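4-hydroxybenzoyl-CoA thioesterase (Bacillus halodurans, PDB 5WH9) hydrolyses the thioester bond of gentisyl-coenzyme A, releasing gentisate and free coenzyme A, as a hotdog-fold thioesterase. Local coordinates at the interface of chains A and B. Residues are numbered along the deposited sequence; one frame, centred on the assembly and turned at random. Chains: chain A/B, 4-hydroxybenzoyl-CoA thioesterase.

The interface of chains A and B. Residues chain A 12, 15-19, 22; chain B 12-13, 15-17, 19.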
loop_
_atom_site.group_PDB
_atom_site.type_symbol
_atom_site.label_atom_id
_atom_site.label_comp_id
_atom_site.label_asym_id
_atom_site.label_seq_id
_atom_site.Cartn_x
_atom_site.Cartn_y
_atom_site.Cartn_z
ATOM N N PHE A 12 5.367 10.089 -3.063
ATOM C CA PHE A 12 6.419 9.351 -3.737
ATOM C C PHE A 12 6.087 7.860 -3.757
ATOM O O PHE A 12 6.343 7.154 -4.745
ATOM C CB PHE A 12 7.744 9.578 -3.032
ATOM C CG PHE A 12 8.894 8.953 -3.731
ATOM C CD1 PHE A 12 9.307 9.431 -4.958
ATOM C CD2 PHE A 12 9.548 7.885 -3.174
ATOM C CE1 PHE A 12 10.359 8.845 -5.615
ATOM C CE2 PHE A 12 10.598 7.295 -3.818
ATOM C CZ PHE A 12 11.007 7.776 -5.041
ATOM N N THR A 15 3.973 6.097 -6.598
ATOM C CA THR A 15 4.553 5.873 -7.913
ATOM C C THR A 15 5.205 4.511 -7.989
ATOM O O THR A 15 5.470 3.880 -6.954
ATOM C CB THR A 15 5.638 6.907 -8.250
ATOM O OG1 THR A 15 6.806 6.664 -7.449
ATOM C CG2 THR A 15 5.125 8.305 -8.002
ATOM N N ASP A 16 5.477 4.054 -9.212
ATOM C CA ASP A 16 6.218 2.810 -9.394
ATOM C C ASP A 16 7.436 3.069 -10.272
ATOM O O ASP A 16 7.773 4.221 -10.556
ATOM C CB ASP A 16 5.320 1.723 -9.975
ATOM C CG ASP A 16 4.722 2.111 -11.311
ATOM O OD1 ASP A 16 5.489 2.574 -12.186
ATOM O OD2 ASP A 16 3.490 1.950 -11.475
ATOM N N ALA A 17 8.094 2.001 -10.696
ATOM C CA ALA A 17 9.361 2.100 -11.414
ATOM C C ALA A 17 9.227 2.650 -12.836
ATOM O O ALA A 17 10.218 3.031 -13.453
ATOM C CB ALA A 17 10.052 0.733 -11.440
ATOM N N ALA A 18 8.009 2.662 -13.360
ATOM C CA ALA A 18 7.750 3.246 -14.668
ATOM C C ALA A 18 7.718 4.767 -14.556
ATOM O O ALA A 18 7.706 5.465 -15.566
ATOM C CB ALA A 18 6.429 2.716 -15.263
ATOM N N GLY A 19 7.673 5.272 -13.323
ATOM C CA GLY A 19 7.797 6.699 -13.086
ATOM C C GLY A 19 6.487 7.462 -13.057
ATOM O O GLY A 19 6.468 8.694 -13.090
ATOM N N PHE A 22 1.130 3.949 -9.858
ATOM C CA PHE A 22 0.755 2.540 -9.879
ATOM C C PHE A 22 -0.741 2.541 -9.810
ATOM O O PHE A 22 -1.286 3.015 -8.876
ATOM C CB PHE A 22 1.358 1.864 -8.654
ATOM C CG PHE A 22 1.028 0.415 -8.480
ATOM C CD1 PHE A 22 1.304 -0.490 -9.438
ATOM C CD2 PHE A 22 0.462 -0.037 -7.317
ATOM C CE1 PHE A 22 1.020 -1.830 -9.247
ATOM C CE2 PHE A 22 0.178 -1.360 -7.117
ATOM C CZ PHE A 22 0.456 -2.262 -8.091
ATOM N N PHE B 12 6.026 -5.346 -8.897
ATOM C CA PHE B 12 6.144 -4.049 -9.534
ATOM C C PHE B 12 5.629 -2.937 -8.602
ATOM O O PHE B 12 6.264 -1.890 -8.440
ATOM C CB PHE B 12 5.336 -4.084 -10.830
ATOM C CG PHE B 12 5.461 -2.855 -11.638
ATOM C CD1 PHE B 12 6.698 -2.453 -12.111
ATOM C CD2 PHE B 12 4.352 -2.087 -11.918
ATOM C CE1 PHE B 12 6.821 -1.313 -12.862
ATOM C CE2 PHE B 12 4.475 -0.938 -12.665
ATOM C CZ PHE B 12 5.715 -0.554 -13.138
ATOM N N GLY B 13 4.488 -3.190 -7.977
ATOM C CA GLY B 13 3.838 -2.218 -7.123
ATOM C C GLY B 13 4.555 -1.909 -5.823
ATOM O O GLY B 13 4.141 -0.991 -5.104
ATOM N N THR B 15 7.719 -1.147 -5.973
ATOM C CA THR B 15 8.759 -0.217 -6.404
ATOM C C THR B 15 8.222 1.218 -6.428
ATOM O O THR B 15 7.018 1.455 -6.287
ATOM C CB THR B 15 9.336 -0.596 -7.785
ATOM O OG1 THR B 15 8.366 -0.337 -8.811
ATOM C CG2 THR B 15 9.724 -2.062 -7.818
ATOM N N ASP B 16 9.122 2.174 -6.598
ATOM C CA ASP B 16 8.708 3.552 -6.753
ATOM C C ASP B 16 9.514 4.176 -7.895
ATOM O O ASP B 16 10.288 3.494 -8.573
ATOM C CB ASP B 16 8.893 4.314 -5.444
ATOM C CG ASP B 16 10.339 4.313 -4.963
ATOM O OD1 ASP B 16 11.249 4.583 -5.785
ATOM O OD2 ASP B 16 10.566 4.051 -3.758
ATOM N N ALA B 17 9.327 5.471 -8.099
ATOM C CA ALA B 17 9.877 6.150 -9.264
ATOM C C ALA B 17 11.387 6.062 -9.349
ATOM O O ALA B 17 11.951 6.152 -10.441
ATOM C CB ALA B 17 9.433 7.613 -9.290
ATOM N N GLY B 19 13.153 3.610 -9.043
ATOM C CA GLY B 19 13.565 2.354 -9.665
ATOM C C GLY B 19 13.766 1.208 -8.686
ATOM O O GLY B 19 13.996 0.058 -9.075
HETATM O O HOH W 1 3.726 1.524 -6.474
HETATM O O HOH W 2 6.071 2.574 -4.012
#
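Two copies of the Gly-Asp-Thr-Asp-Ala-Ala-Gly segment cross about a two-fold axis in this patch, each aspartate reaching a phenylalanine of the other chain. The A:Asp16 carboxylate comes obliquely to the CE2–CZ side of the B:Phe12 ring, their planes 41° apart; CG lies 3.3 Å from CE2 of the ring. A chi1 of 59° tucks CG of the aspartate between its backbone N and carbonyl carbon, whereas CG of B:Phe12 is anti to the backbone N (chi1 -175°), carrying the ring across to it. The carboxylate is steadied by its own loop: the anti lone pair of OD1 accepts the N-H of A:Ala18 at 2.8 Å. The A:Ala18 methyl meets the edge of the same ring, in its plane. An alanine at A:Asp16 would probably loosen the turn by removing this acceptor and leave B:Phe12 less tightly packed.

Nearer the axis, A:Thr15 OG1 accepts a hydrogen bond from B:Ala17 N at 2.9 Å and gives its own hydroxyl hydrogen to A:Phe12 O at 2.8 Å, in the carbonyl plane. That second bond fixes the hydroxyl's rotation, so that OG1 can accept from the partner chain while it donates within its own. The twin bond, A:Ala17 N to B:Thr15 OG1, is weak. Between them the carbonyl oxygens A:Thr15 O and B:Thr15 O stand 3.0 Å apart; both can only accept, so their repulsion is probably eased by two waters shared between them, one lying 2.7 Å from B:Thr15 O. At the periphery, B:Gly13 CA sits over the middle of the A:Phe22 ring, 3.5 Å from its centroid, in a CH-pi contact.

A:Asp16 occupies the position of the family's catalytic aspartate, so this contact may help to shape the active-site loop, although the structure alone does not show that the assembly is physiological. In each chain the segment starts in the 3-10 helix 12-14, just after strand 5-9, and its loop leads into helix 25-40.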